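Local atomic coordinates of exopolysaccharide biosynthesis protein (Pantoea stewartii subsp. stewartii DC283, PDB entry 6TGF), a protein that modifies the glycan of bacterial biofilms, probably as an exopolysaccharide hydrolase with a tailspike-like parallel beta-helix fold. Residues P171-L176 against V217-D222; L432-Q437 against D500-A505; Q628-L633 against A665-D670. All blocks are in the same frame, centred on the assembly; numbering follows the deposited sequence.

Interaction 1: P171-L176 against V217-D222; sequences PSVDDL and VIFSGD. With EDO (1,2-ethanediol), chain C.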
ATOM      1  N   PRO B 171      28.670  39.817   3.300  1.00 41.18           N
ATOM      2  CA  PRO B 171      27.821  39.566   2.133  1.00 40.53           C
ATOM      3  C   PRO B 171      27.963  38.185   1.466  1.00 39.43           C
ATOM      4  O   PRO B 171      26.965  37.708   0.956  1.00 39.27           O
ATOM      5  CB  PRO B 171      28.233  40.677   1.152  1.00 40.89           C
ATOM      6  CG  PRO B 171      29.661  41.010   1.524  1.00 40.97           C
ATOM      7  CD  PRO B 171      29.760  40.764   3.015  1.00 41.00           C
ATOM      8  N   SER B 172      29.161  37.585   1.472  1.00 38.37           N
ATOM      9  CA  SER B 172      29.478  36.314   0.760  1.00 37.63           C
ATOM     10  C   SER B 172      30.492  35.480   1.552  1.00 36.92           C
ATOM     11  O   SER B 172      31.136  36.044   2.458  1.00 36.81           O
ATOM     12  CB  SER B 172      29.982  36.602  -0.629  1.00 37.75           C
ATOM     13  OG  SER B 172      31.204  37.325  -0.586  1.00 37.80           O
ATOM     14  N   VAL B 173      30.636  34.189   1.217  1.00 36.37           N
ATOM     15  CA  VAL B 173      31.630  33.276   1.864  1.00 36.10           C
ATOM     16  C   VAL B 173      33.033  33.698   1.412  1.00 35.88           C
ATOM     17  O   VAL B 173      33.974  33.558   2.217  1.00 35.62           O
ATOM     18  CB  VAL B 173      31.382  31.779   1.585  1.00 35.95           C
ATOM     19  CG1 VAL B 173      29.955  31.361   1.888  1.00 35.91           C
ATOM     20  CG2 VAL B 173      31.758  31.369   0.174  1.00 36.13           C
ATOM     21  N   ASP B 174      33.158  34.182   0.169  1.00 35.89           N
ATOM     22  CA  ASP B 174      34.402  34.785  -0.382  1.00 35.99           C
ATOM     23  C   ASP B 174      34.946  35.802   0.630  1.00 35.74           C
ATOM     24  O   ASP B 174      36.150  35.733   0.950  1.00 35.69           O
ATOM     25  CB  ASP B 174      34.154  35.442  -1.744  1.00 36.34           C
ATOM     26  CG  ASP B 174      33.988  34.469  -2.903  1.00 36.61           C
ATOM     27  OD1 ASP B 174      34.152  33.251  -2.687  1.00 36.53           O
ATOM     28  OD2 ASP B 174      33.690  34.940  -4.017  1.00 37.13           O
ATOM     29  N   ASP B 175      34.076  36.690   1.124  1.00 35.44           N
ATOM     30  CA  ASP B 175      34.417  37.747   2.114  1.00 35.22           C
ATOM     31  C   ASP B 175      34.582  37.121   3.506  1.00 34.76           C
ATOM     32  O   ASP B 175      35.445  37.610   4.266  1.00 34.80           O
ATOM     33  CB  ASP B 175      33.372  38.866   2.106  1.00 35.44           C
ATOM     34  CG  ASP B 175      33.396  39.701   0.836  1.00 35.79           C
ATOM     35  OD1 ASP B 175      34.456  40.289   0.541  1.00 35.97           O
ATOM     36  OD2 ASP B 175      32.361  39.745   0.142  1.00 35.97           O
ATOM     37  N   LEU B 176      33.797  36.085   3.826  1.00 34.26           N
ATOM     38  CA  LEU B 176      33.845  35.365   5.131  1.00 33.77           C
ATOM     39  C   LEU B 176      35.206  34.678   5.300  1.00 33.51           C
ATOM     40  O   LEU B 176      35.753  34.733   6.420  1.00 33.60           O
ATOM     41  CB  LEU B 176      32.708  34.341   5.201  1.00 33.59           C
ATOM     42  CG  LEU B 176      32.548  33.619   6.538  1.00 33.38           C
ATOM     43  CD1 LEU B 176      32.135  34.585   7.637  1.00 33.43           C
ATOM     44  CD2 LEU B 176      31.543  32.484   6.424  1.00 33.33           C
ATOM     45  N   VAL B 217      29.294  24.091   6.003  1.00 35.06           N
ATOM     46  CA  VAL B 217      29.189  24.252   7.484  1.00 35.10           C
ATOM     47  C   VAL B 217      30.457  24.942   8.012  1.00 35.04           C
ATOM     48  O   VAL B 217      30.324  25.787   8.920  1.00 35.07           O
ATOM     49  CB  VAL B 217      28.933  22.893   8.163  1.00 35.15           C
ATOM     50  CG1 VAL B 217      28.821  23.020   9.675  1.00 35.37           C
ATOM     51  CG2 VAL B 217      27.693  22.215   7.596  1.00 35.05           C
ATOM     52  N   ILE B 218      31.630  24.600   7.465  1.00 34.89           N
ATOM     53  CA  ILE B 218      32.957  25.186   7.832  1.00 34.79           C
ATOM     54  C   ILE B 218      33.500  25.973   6.632  1.00 34.58           C
ATOM     55  O   ILE B 218      33.710  25.354   5.570  1.00 34.35           O
ATOM     56  CB  ILE B 218      33.945  24.086   8.274  1.00 34.96           C
ATOM     57  CG1 ILE B 218      33.421  23.274   9.462  1.00 35.14           C
ATOM     58  CG2 ILE B 218      35.322  24.674   8.555  1.00 35.12           C
ATOM     59  CD1 ILE B 218      33.355  24.036  10.765  1.00 35.39           C
ATOM     60  N   PHE B 219      33.718  27.282   6.807  1.00 34.49           N
ATOM     61  CA  PHE B 219      34.425  28.177   5.853  1.00 34.56           C
ATOM     62  C   PHE B 219      35.690  28.707   6.535  1.00 35.01           C
ATOM     63  O   PHE B 219      35.564  29.475   7.511  1.00 35.14           O
ATOM     64  CB  PHE B 219      33.514  29.321   5.401  1.00 34.41           C
ATOM     65  CG  PHE B 219      32.222  28.870   4.771  1.00 34.18           C
ATOM     66  CD1 PHE B 219      32.148  28.600   3.415  1.00 34.15           C
ATOM     67  CD2 PHE B 219      31.082  28.704   5.542  1.00 34.10           C
ATOM     68  CE1 PHE B 219      30.958  28.178   2.842  1.00 34.16           C
ATOM     69  CE2 PHE B 219      29.893  28.283   4.969  1.00 34.04           C
ATOM     70  CZ  PHE B 219      29.833  28.022   3.619  1.00 34.13           C
ATOM     71  N   SER B 220      36.864  28.300   6.044  1.00 35.50           N
ATOM     72  CA  SER B 220      38.184  28.547   6.681  1.00 36.02           C
ATOM     73  C   SER B 220      39.026  29.515   5.842  1.00 36.39           C
ATOM     74  O   SER B 220      38.877  29.525   4.602  1.00 36.44           O
ATOM     75  CB  SER B 220      38.917  27.255   6.926  1.00 36.28           C
ATOM     76  OG  SER B 220      39.007  26.489   5.736  1.00 36.54           O
ATOM     77  N   GLY B 221      39.868  30.300   6.521  1.00 36.69           N
ATOM     78  CA  GLY B 221      40.889  31.177   5.922  1.00 37.03           C
ATOM     79  C   GLY B 221      42.273  30.807   6.421  1.00 37.45           C
ATOM     80  O   GLY B 221      42.464  29.635   6.798  1.00 37.62           O
ATOM     81  N   ASP B 222      43.196  31.771   6.442  1.00 37.96           N
ATOM     82  CA  ASP B 222      44.611  31.564   6.851  1.00 38.35           C
ATOM     83  C   ASP B 222      44.695  31.652   8.380  1.00 38.02           C
ATOM     84  O   ASP B 222      44.867  32.768   8.902  1.00 38.27           O
ATOM     85  CB  ASP B 222      45.536  32.563   6.148  1.00 38.87           C
ATOM     86  CG  ASP B 222      46.985  32.115   6.052  1.00 39.61           C
ATOM     87  OD1 ASP B 222      47.326  31.075   6.655  1.00 40.09           O
ATOM     88  OD2 ASP B 222      47.764  32.809   5.367  1.00 40.17           O
TER
HETATM   89  C1  EDO C 810      30.349  34.327  -6.214  1.00 72.08           C
HETATM   90  O1  EDO C 810      31.291  33.640  -5.412  1.00 71.60           O
HETATM   91  C2  EDO C 810      30.388  33.932  -7.644  1.00 72.26           C
HETATM   92  O2  EDO C 810      30.835  32.605  -7.859  1.00 72.38           O
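Val173 and Leu176, on the short helix 173-176, close over Phe219 of strand 218-221, and all three side chains are buried. The tight part is a CH-pi contact: CG1 of Val173 lies over one face of the Phe219 ring, 3.9 Å from the ring centroid and offset toward the rim above CE1. Leu176 meets the root of the same side chain, its CD2 branch being 3.9 Å from Phe219 CB. In Leu176 a chi1 of -174° carries CG away from the backbone N, and a chi2 of 66° then turns CD2 to the phenylalanine. Two branched aliphatic residues, three apart and so on one side of a helical turn, suit a broad apolar ring, and Trp193 meets that ring as well.

Away from the ring the turn is polar: Asp174 is exposed and Asp175 partly so, while the capping Ser172 is itself buried. Ser172 OG accepts a weak bond from Asp175 N at 3.4 Å and donates to Asp175 OD2 at 2.8 Å, reaching the carboxylate from above its plane. Asp174 takes a hydrogen bond through OD2 from O1 of an ethanediol, 3.1 Å away. Acidic groups in the first turn probably gain from the positive end of the helix dipole. Strand 168-170, the one-turn helix and the parallel neighbouring strand 187-190 form a beta-alpha-beta crossover, whose helix here packs against the strand at the far edge of the small mixed sheet.

Interaction 2: L432-Q437 against D500-A505; sequences LPRCSQ and DRWLSA. With EDO (1,2-ethanediol), chain Z.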
ATOM      1  N   LEU B 432      13.966  -5.710 -16.256  1.00 31.05           N
ATOM      2  CA  LEU B 432      14.018  -6.405 -14.941  1.00 30.82           C
ATOM      3  C   LEU B 432      13.922  -7.919 -15.128  1.00 30.94           C
ATOM      4  O   LEU B 432      13.000  -8.551 -14.616  1.00 30.58           O
ATOM      5  CB  LEU B 432      12.871  -5.874 -14.075  1.00 30.44           C
ATOM      6  CG  LEU B 432      12.926  -4.384 -13.743  1.00 30.24           C
ATOM      7  CD1 LEU B 432      11.644  -3.935 -13.062  1.00 29.99           C
ATOM      8  CD2 LEU B 432      14.127  -4.058 -12.870  1.00 30.26           C
ATOM      9  N   PRO B 433      14.879  -8.552 -15.846  1.00 31.40           N
ATOM     10  CA  PRO B 433      14.948 -10.012 -15.914  1.00 31.65           C
ATOM     11  C   PRO B 433      15.340 -10.638 -14.565  1.00 31.76           C
ATOM     12  O   PRO B 433      16.028  -9.988 -13.796  1.00 31.86           O
ATOM     13  CB  PRO B 433      16.033 -10.282 -16.970  1.00 32.07           C
ATOM     14  CG  PRO B 433      16.892  -9.034 -16.953  1.00 32.06           C
ATOM     15  CD  PRO B 433      15.937  -7.903 -16.637  1.00 31.73           C
ATOM     16  N   ARG B 434      14.883 -11.870 -14.316  1.00 31.80           N
ATOM     17  CA  ARG B 434      15.229 -12.687 -13.121  1.00 31.86           C
ATOM     18  C   ARG B 434      14.938 -11.901 -11.836  1.00 31.41           C
ATOM     19  O   ARG B 434      15.831 -11.830 -10.970  1.00 31.58           O
ATOM     20  CB  ARG B 434      16.705 -13.098 -13.166  1.00 32.47           C
ATOM     21  CG  ARG B 434      17.088 -13.948 -14.367  1.00 32.94           C
ATOM     22  CD  ARG B 434      18.495 -14.481 -14.189  1.00 33.52           C
ATOM     23  NE  ARG B 434      18.966 -15.257 -15.327  1.00 34.09           N
ATOM     24  CZ  ARG B 434      20.173 -15.807 -15.421  1.00 34.60           C
ATOM     25  NH1 ARG B 434      21.051 -15.669 -14.440  1.00 34.70           N
ATOM     26  NH2 ARG B 434      20.500 -16.498 -16.499  1.00 35.10           N
ATOM     27  N   CYS B 435      13.736 -11.331 -11.720  1.00 30.84           N
ATOM     28  CA  CYS B 435      13.233 -10.661 -10.492  1.00 30.40           C
ATOM     29  C   CYS B 435      12.352 -11.644  -9.714  1.00 30.18           C
ATOM     30  O   CYS B 435      11.265 -11.989 -10.219  1.00 30.29           O
ATOM     31  CB  CYS B 435      12.458  -9.394 -10.829  1.00 30.18           C
ATOM     32  SG  CYS B 435      13.523  -8.014 -11.319  1.00 30.31           S
ATOM     33  N   SER B 436      12.819 -12.085  -8.542  1.00 29.91           N
ATOM     34  CA  SER B 436      12.140 -13.075  -7.663  1.00 29.72           C
ATOM     35  C   SER B 436      11.434 -12.346  -6.512  1.00 29.31           C
ATOM     36  O   SER B 436      11.901 -11.255  -6.133  1.00 29.22           O
ATOM     37  CB  SER B 436      13.122 -14.098  -7.155  1.00 30.07           C
ATOM     38  OG  SER B 436      13.937 -14.589  -8.212  1.00 30.22           O
ATOM     39  N   GLN B 437      10.346 -12.932  -5.995  1.00 29.01           N
ATOM     40  CA  GLN B 437       9.532 -12.405  -4.863  1.00 28.65           C
ATOM     41  C   GLN B 437       9.156 -10.937  -5.120  1.00 28.13           C
ATOM     42  O   GLN B 437       9.222 -10.134  -4.167  1.00 28.17           O
ATOM     43  CB  GLN B 437      10.303 -12.549  -3.546  1.00 28.95           C
ATOM     44  CG  GLN B 437      10.592 -13.991  -3.148  1.00 29.32           C
ATOM     45  CD  GLN B 437      11.806 -14.573  -3.832  1.00 29.62           C
ATOM     46  OE1 GLN B 437      11.742 -15.629  -4.457  1.00 29.95           O
ATOM     47  NE2 GLN B 437      12.931 -13.889  -3.715  1.00 29.68           N
ATOM     48  N   ASP B 500      16.247 -18.619 -22.963  1.00 44.64           N
ATOM     49  CA  ASP B 500      16.848 -19.456 -21.890  1.00 44.71           C
ATOM     50  C   ASP B 500      15.956 -19.426 -20.646  1.00 43.79           C
ATOM     51  O   ASP B 500      15.641 -18.316 -20.171  1.00 43.36           O
ATOM     52  CB  ASP B 500      18.259 -18.980 -21.531  1.00 45.29           C
ATOM     53  CG  ASP B 500      19.279 -19.157 -22.642  1.00 46.17           C
ATOM     54  OD1 ASP B 500      18.922 -19.740 -23.688  1.00 46.40           O
ATOM     55  OD2 ASP B 500      20.427 -18.708 -22.451  1.00 46.71           O
ATOM     56  N   ARG B 501      15.576 -20.605 -20.145  1.00 43.23           N
ATOM     57  CA  ARG B 501      14.866 -20.784 -18.851  1.00 42.51           C
ATOM     58  C   ARG B 501      15.909 -20.772 -17.728  1.00 42.08           C
ATOM     59  O   ARG B 501      16.800 -21.642 -17.745  1.00 42.60           O
ATOM     60  CB  ARG B 501      14.075 -22.095 -18.849  1.00 42.76           C
ATOM     61  CG  ARG B 501      13.110 -22.243 -17.680  1.00 42.56           C
ATOM     62  CD  ARG B 501      12.491 -23.627 -17.639  1.00 42.64           C
ATOM     63  NE  ARG B 501      13.510 -24.657 -17.477  1.00 43.16           N
ATOM     64  CZ  ARG B 501      13.569 -25.806 -18.149  1.00 43.47           C
ATOM     65  NH1 ARG B 501      12.666 -26.105 -19.069  1.00 43.42           N
ATOM     66  NH2 ARG B 501      14.550 -26.656 -17.902  1.00 43.89           N
ATOM     67  N   TRP B 502      15.798 -19.823 -16.795  1.00 41.20           N
ATOM     68  CA  TRP B 502      16.763 -19.626 -15.681  1.00 40.91           C
ATOM     69  C   TRP B 502      16.612 -20.757 -14.657  1.00 40.80           C
ATOM     70  O   TRP B 502      17.625 -21.425 -14.369  1.00 41.30           O
ATOM     71  CB  TRP B 502      16.583 -18.247 -15.035  1.00 40.41           C
ATOM     72  CG  TRP B 502      17.432 -18.054 -13.818  1.00 40.43           C
ATOM     73  CD1 TRP B 502      18.766 -18.315 -13.704  1.00 40.74           C
ATOM     74  CD2 TRP B 502      17.008 -17.566 -12.533  1.00 40.07           C
ATOM     75  NE1 TRP B 502      19.201 -18.025 -12.440  1.00 40.67           N
ATOM     76  CE2 TRP B 502      18.147 -17.562 -11.700  1.00 40.26           C
ATOM     77  CE3 TRP B 502      15.785 -17.130 -12.007  1.00 39.65           C
ATOM     78  CZ2 TRP B 502      18.094 -17.142 -10.371  1.00 40.13           C
ATOM     79  CZ3 TRP B 502      15.735 -16.713 -10.695  1.00 39.55           C
ATOM     80  CH2 TRP B 502      16.874 -16.722  -9.890  1.00 39.84           C
ATOM     81  N   LEU B 503      15.396 -20.956 -14.136  1.00 40.12           N
ATOM     82  CA  LEU B 503      15.071 -21.977 -13.101  1.00 40.00           C
ATOM     83  C   LEU B 503      14.665 -23.292 -13.778  1.00 40.04           C
ATOM     84  O   LEU B 503      14.604 -23.324 -15.024  1.00 40.22           O
ATOM     85  CB  LEU B 503      13.947 -21.442 -12.207  1.00 39.52           C
ATOM     86  CG  LEU B 503      14.244 -20.126 -11.489  1.00 39.23           C
ATOM     87  CD1 LEU B 503      13.042 -19.669 -10.678  1.00 38.80           C
ATOM     88  CD2 LEU B 503      15.471 -20.247 -10.595  1.00 39.44           C
ATOM     89  N   SER B 504      14.406 -24.334 -12.981  1.00 39.79           N
ATOM     90  CA  SER B 504      14.038 -25.697 -13.450  1.00 39.79           C
ATOM     91  C   SER B 504      12.624 -25.679 -14.042  1.00 39.28           C
ATOM     92  O   SER B 504      11.846 -24.764 -13.703  1.00 38.89           O
ATOM     93  CB  SER B 504      14.152 -26.715 -12.342  1.00 39.93           C
ATOM     94  OG  SER B 504      13.022 -26.668 -11.483  1.00 39.54           O
ATOM     95  N   ALA B 505      12.315 -26.666 -14.889  1.00 39.23           N
ATOM     96  CA  ALA B 505      10.995 -26.862 -15.535  1.00 38.87           C
ATOM     97  C   ALA B 505       9.897 -26.975 -14.468  1.00 38.43           C
ATOM     98  O   ALA B 505       8.757 -26.557 -14.748  1.00 38.06           O
ATOM     99  CB  ALA B 505      11.035 -28.090 -16.412  1.00 39.27           C
TER
HETATM  100  C1  EDO Z 804      13.955 -18.034  -5.672  1.00 70.00           C
HETATM  101  O1  EDO Z 804      14.597 -17.470  -6.801  1.00 69.46           O
HETATM  102  C2  EDO Z 804      12.831 -18.939  -6.031  1.00 70.06           C
HETATM  103  O2  EDO Z 804      12.789 -20.154  -5.299  1.00 70.08           O
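At a corner of the parallel beta-helix, where the chain turns into the short strand 435-436, Arg434 is stacked flat against Trp502 from a loop further along the chain. The guanidinium and the indole have centres 3.9 Å apart and planes only 13° from parallel, with Trp502 CD1 above the middle of the guanidinium, 3.3 Å from Arg434 CZ. This is a cation-pi stack that the aliphatic chain prolongs: Arg434 CD sits 3.7 Å from the centroid of the five-membered ring, almost on its normal, as a CH-pi contact. The arginine can lie along the indole because its chain is extended from CG to NE (chi2 -171°, chi3 -177°).

Leu503 CD2 covers the opposite face of the indole, so tryptophan is held between an aliphatic branch and a cation, both of which its broad surface accommodates, and the ring of His410 also meets the indole. Ser436 is placed at the ring's edge, with OG 3.7 Å from Trp502 CZ3; the same hydroxyl has a weak hydrogen bond of 3.3 Å to O1 of an ethanediol. The polar ends of the stacked pair converge on Asp409, whose backbone O bonds Arg434 NH1 and whose carboxylate takes a weak bond from Trp502 NE1.

A second subunit packs nearby, its Asn486 on Gln437 and its Arg659 on Ala505. Strand 435-436 pairs in parallel with strand 411-412 of the preceding coil, while the loop with Trp502, between strands 493-494 and 511-514, folds back to it.

Interaction 3: Q628-L633 against A665-D670; sequences QVFIRL and AKATPD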
ATOM      1  N   GLN B 628     -31.046 -21.999 -26.406  1.00 49.98           N
ATOM      2  CA  GLN B 628     -31.733 -22.143 -25.092  1.00 49.77           C
ATOM      3  C   GLN B 628     -31.964 -23.632 -24.816  1.00 49.24           C
ATOM      4  O   GLN B 628     -32.459 -24.323 -25.725  1.00 49.20           O
ATOM      5  CB  GLN B 628     -33.065 -21.391 -25.063  1.00 50.35           C
ATOM      6  CG  GLN B 628     -32.917 -19.877 -25.106  1.00 50.78           C
ATOM      7  CD  GLN B 628     -33.062 -19.330 -26.505  1.00 51.24           C
ATOM      8  OE1 GLN B 628     -34.118 -19.433 -27.124  1.00 51.70           O
ATOM      9  NE2 GLN B 628     -31.995 -18.731 -27.009  1.00 51.06           N
ATOM     10  N   VAL B 629     -31.618 -24.095 -23.611  1.00 48.69           N
ATOM     11  CA  VAL B 629     -31.772 -25.512 -23.166  1.00 48.34           C
ATOM     12  C   VAL B 629     -32.802 -25.557 -22.031  1.00 48.40           C
ATOM     13  O   VAL B 629     -32.615 -24.831 -21.037  1.00 48.31           O
ATOM     14  CB  VAL B 629     -30.423 -26.119 -22.733  1.00 47.84           C
ATOM     15  CG1 VAL B 629     -30.571 -27.550 -22.234  1.00 47.61           C
ATOM     16  CG2 VAL B 629     -29.395 -26.053 -23.851  1.00 47.66           C
ATOM     17  N   PHE B 630     -33.847 -26.375 -22.194  1.00 48.61           N
ATOM     18  CA  PHE B 630     -34.892 -26.661 -21.177  1.00 48.88           C
ATOM     19  C   PHE B 630     -34.747 -28.114 -20.711  1.00 48.93           C
ATOM     20  O   PHE B 630     -34.395 -28.976 -21.541  1.00 48.75           O
ATOM     21  CB  PHE B 630     -36.291 -26.415 -21.749  1.00 49.05           C
ATOM     22  CG  PHE B 630     -36.591 -24.983 -22.114  1.00 49.17           C
ATOM     23  CD1 PHE B 630     -36.069 -24.421 -23.269  1.00 49.04           C
ATOM     24  CD2 PHE B 630     -37.411 -24.202 -21.314  1.00 49.43           C
ATOM     25  CE1 PHE B 630     -36.349 -23.106 -23.609  1.00 49.37           C
ATOM     26  CE2 PHE B 630     -37.695 -22.888 -21.657  1.00 49.77           C
ATOM     27  CZ  PHE B 630     -37.162 -22.342 -22.802  1.00 49.77           C
ATOM     28  N   ILE B 631     -34.999 -28.370 -19.424  1.00 49.54           N
ATOM     29  CA  ILE B 631     -35.012 -29.741 -18.829  1.00 49.90           C
ATOM     30  C   ILE B 631     -36.312 -29.922 -18.035  1.00 50.81           C
ATOM     31  O   ILE B 631     -36.700 -28.989 -17.304  1.00 50.74           O
ATOM     32  CB  ILE B 631     -33.757 -30.003 -17.967  1.00 49.60           C
ATOM     33  CG1 ILE B 631     -33.637 -29.049 -16.774  1.00 49.69           C
ATOM     34  CG2 ILE B 631     -32.503 -29.969 -18.827  1.00 49.22           C
ATOM     35  CD1 ILE B 631     -32.807 -29.601 -15.637  1.00 49.50           C
ATOM     36  N   ARG B 632     -36.967 -31.073 -18.207  1.00 51.93           N
ATOM     37  CA  ARG B 632     -38.133 -31.500 -17.392  1.00 53.04           C
ATOM     38  C   ARG B 632     -37.592 -32.169 -16.126  1.00 52.98           C
ATOM     39  O   ARG B 632     -37.333 -33.388 -16.156  1.00 52.51           O
ATOM     40  CB  ARG B 632     -39.050 -32.430 -18.193  1.00 53.62           C
ATOM     41  CG  ARG B 632     -40.387 -32.708 -17.520  1.00 54.34           C
ATOM     42  CD  ARG B 632     -41.450 -33.189 -18.490  1.00 54.78           C
ATOM     43  NE  ARG B 632     -42.783 -32.810 -18.038  1.00 55.60           N
ATOM     44  CZ  ARG B 632     -43.681 -33.626 -17.489  1.00 56.21           C
ATOM     45  NH1 ARG B 632     -43.418 -34.911 -17.317  1.00 56.07           N
ATOM     46  NH2 ARG B 632     -44.856 -33.149 -17.113  1.00 56.89           N
ATOM     47  N   LEU B 633     -37.396 -31.375 -15.070  1.00 53.55           N
ATOM     48  CA  LEU B 633     -36.821 -31.827 -13.776  1.00 53.85           C
ATOM     49  C   LEU B 633     -37.785 -32.838 -13.142  1.00 54.21           C
ATOM     50  O   LEU B 633     -38.981 -32.511 -13.018  1.00 54.79           O
ATOM     51  CB  LEU B 633     -36.591 -30.603 -12.881  1.00 54.15           C
ATOM     52  CG  LEU B 633     -35.606 -30.789 -11.729  1.00 54.17           C
ATOM     53  CD1 LEU B 633     -34.229 -31.207 -12.228  1.00 53.76           C
ATOM     54  CD2 LEU B 633     -35.498 -29.520 -10.900  1.00 54.60           C
ATOM     55  N   ALA B 665     -34.771 -20.991 -14.231  1.00 50.23           N
ATOM     56  CA  ALA B 665     -36.113 -20.539 -13.791  1.00 51.49           C
ATOM     57  C   ALA B 665     -37.192 -21.471 -14.350  1.00 52.41           C
ATOM     58  O   ALA B 665     -36.977 -22.036 -15.440  1.00 52.17           O
ATOM     59  CB  ALA B 665     -36.338 -19.118 -14.245  1.00 51.80           C
ATOM     60  N   LYS B 666     -38.310 -21.612 -13.628  1.00 53.97           N
ATOM     61  CA  LYS B 666     -39.497 -22.400 -14.061  1.00 55.22           C
ATOM     62  C   LYS B 666     -40.057 -21.787 -15.347  1.00 55.84           C
ATOM     63  O   LYS B 666     -40.503 -20.625 -15.302  1.00 56.18           O
ATOM     64  CB  LYS B 666     -40.564 -22.440 -12.962  1.00 56.31           C
ATOM     65  CG  LYS B 666     -40.299 -23.455 -11.860  1.00 56.74           C
ATOM     66  CD  LYS B 666     -41.102 -23.221 -10.601  1.00 57.72           C
ATOM     67  CE  LYS B 666     -40.528 -23.945  -9.401  1.00 57.93           C
ATOM     68  NZ  LYS B 666     -41.024 -23.376  -8.128  1.00 58.74           N
ATOM     69  N   ALA B 667     -40.017 -22.544 -16.446  1.00 56.18           N
ATOM     70  CA  ALA B 667     -40.473 -22.122 -17.790  1.00 56.84           C
ATOM     71  C   ALA B 667     -40.728 -23.359 -18.659  1.00 57.04           C
ATOM     72  O   ALA B 667     -39.790 -24.160 -18.828  1.00 56.33           O
ATOM     73  CB  ALA B 667     -39.440 -21.218 -18.416  1.00 56.60           C
ATOM     74  N   THR B 668     -41.951 -23.505 -19.178  1.00 58.25           N
ATOM     75  CA  THR B 668     -42.340 -24.571 -20.140  1.00 58.74           C
ATOM     76  C   THR B 668     -41.852 -24.163 -21.527  1.00 59.12           C
ATOM     77  O   THR B 668     -42.139 -23.056 -21.974  1.00 59.32           O
ATOM     78  CB  THR B 668     -43.854 -24.816 -20.139  1.00 59.26           C
ATOM     79  OG1 THR B 668     -44.341 -24.694 -18.802  1.00 59.50           O
ATOM     80  CG2 THR B 668     -44.224 -26.174 -20.694  1.00 59.14           C
ATOM     81  N   PRO B 669     -41.097 -25.025 -22.247  1.00 59.63           N
ATOM     82  CA  PRO B 669     -40.592 -24.667 -23.571  1.00 60.32           C
ATOM     83  C   PRO B 669     -41.743 -24.513 -24.576  1.00 61.72           C
ATOM     84  O   PRO B 669     -42.694 -25.273 -24.496  1.00 61.98           O
ATOM     85  CB  PRO B 669     -39.665 -25.829 -23.956  1.00 59.52           C
ATOM     86  CG  PRO B 669     -40.148 -26.993 -23.115  1.00 59.23           C
ATOM     87  CD  PRO B 669     -40.696 -26.381 -21.843  1.00 59.40           C
ATOM     88  N   ASP B 670     -41.623 -23.532 -25.475  1.00 63.07           N
ATOM     89  CA  ASP B 670     -42.614 -23.232 -26.545  1.00 64.18           C
ATOM     90  C   ASP B 670     -42.866 -24.518 -27.341  1.00 63.99           C
ATOM     91  O   ASP B 670     -41.889 -25.243 -27.600  1.00 63.51           O
ATOM     92  CB  ASP B 670     -42.119 -22.088 -27.436  1.00 64.73           C
ATOM     93  CG  ASP B 670     -43.224 -21.219 -28.009  1.00 65.74           C
ATOM     94  OD1 ASP B 670     -44.126 -21.774 -28.667  1.00 66.62           O
ATOM     95  OD2 ASP B 670     -43.175 -19.993 -27.787  1.00 66.02           O
TER
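A chi1 of -65° puts CG of Phe630 anti to its own carbonyl carbon, and a chi2 of 76° turns the ring so that one face lies under Pro669 while an edge meets the backbone of Ala667. Over the face, Pro669 CB stands 3.8 Å from the ring centroid and 17° off the normal, a CH-pi contact offset toward the rim; the nearest ring atom is CG, at 3.7 Å. The proline and the phenylalanine run alongside one another in opposing senses, and Pro669 CG is 4.1 Å from Phe630 CB.

At the edge the chemistry changes. Ala667 O lies in the plane of the ring, 3.4 Å from Phe630 CD2, where the weakly positive rim hydrogens of an aromatic ring probably suit a carbonyl oxygen. The methyl group of Ala667 adds an apolar touch, its CB being 4.0 Å from Phe630 CE2. No hydrogen bond joins the two segments, and the contact rests on the fit of one ring. The residue types match this task: phenylalanine offers a flat apolar face, proline a compact ring of C-H groups on an extended backbone, and alanine a side chain small enough for the main chain to come near the ring edge.

Strand 626-633 is the middle strand of a five-stranded antiparallel sheet, between 543-551 and 614-620. Val629 and Ile631 point to strand 589-597 of a second antiparallel sheet, as in a beta-sandwich, whereas Phe630 is on the outer face. The chain turns a corner at Ala665, after edge strand 659-664, and crosses that face toward the other edge strand, 674-675, with Glu546 also touching Phe630 and Arg618 touching Pro669.

The three contacts follow one another along an elongated chain, and no two touch: the centres of interactions 1 and 3 lie about 95 Å apart, on opposite sides of the chain's centre, while interaction 2 belongs to the beta-helix between them. Each joins different elements and turns on one aromatic ring. Interaction 1 is the buried one, a purely apolar contact of a helix against the face of a small mixed sheet. Interactions 2 and 3 are only partly buried, each using a loop to cover a strand or corner. Of the three, only interaction 2 has a second subunit against its segments, and it adds charge to its stacking; interaction 3 combines proline with a backbone carbonyl.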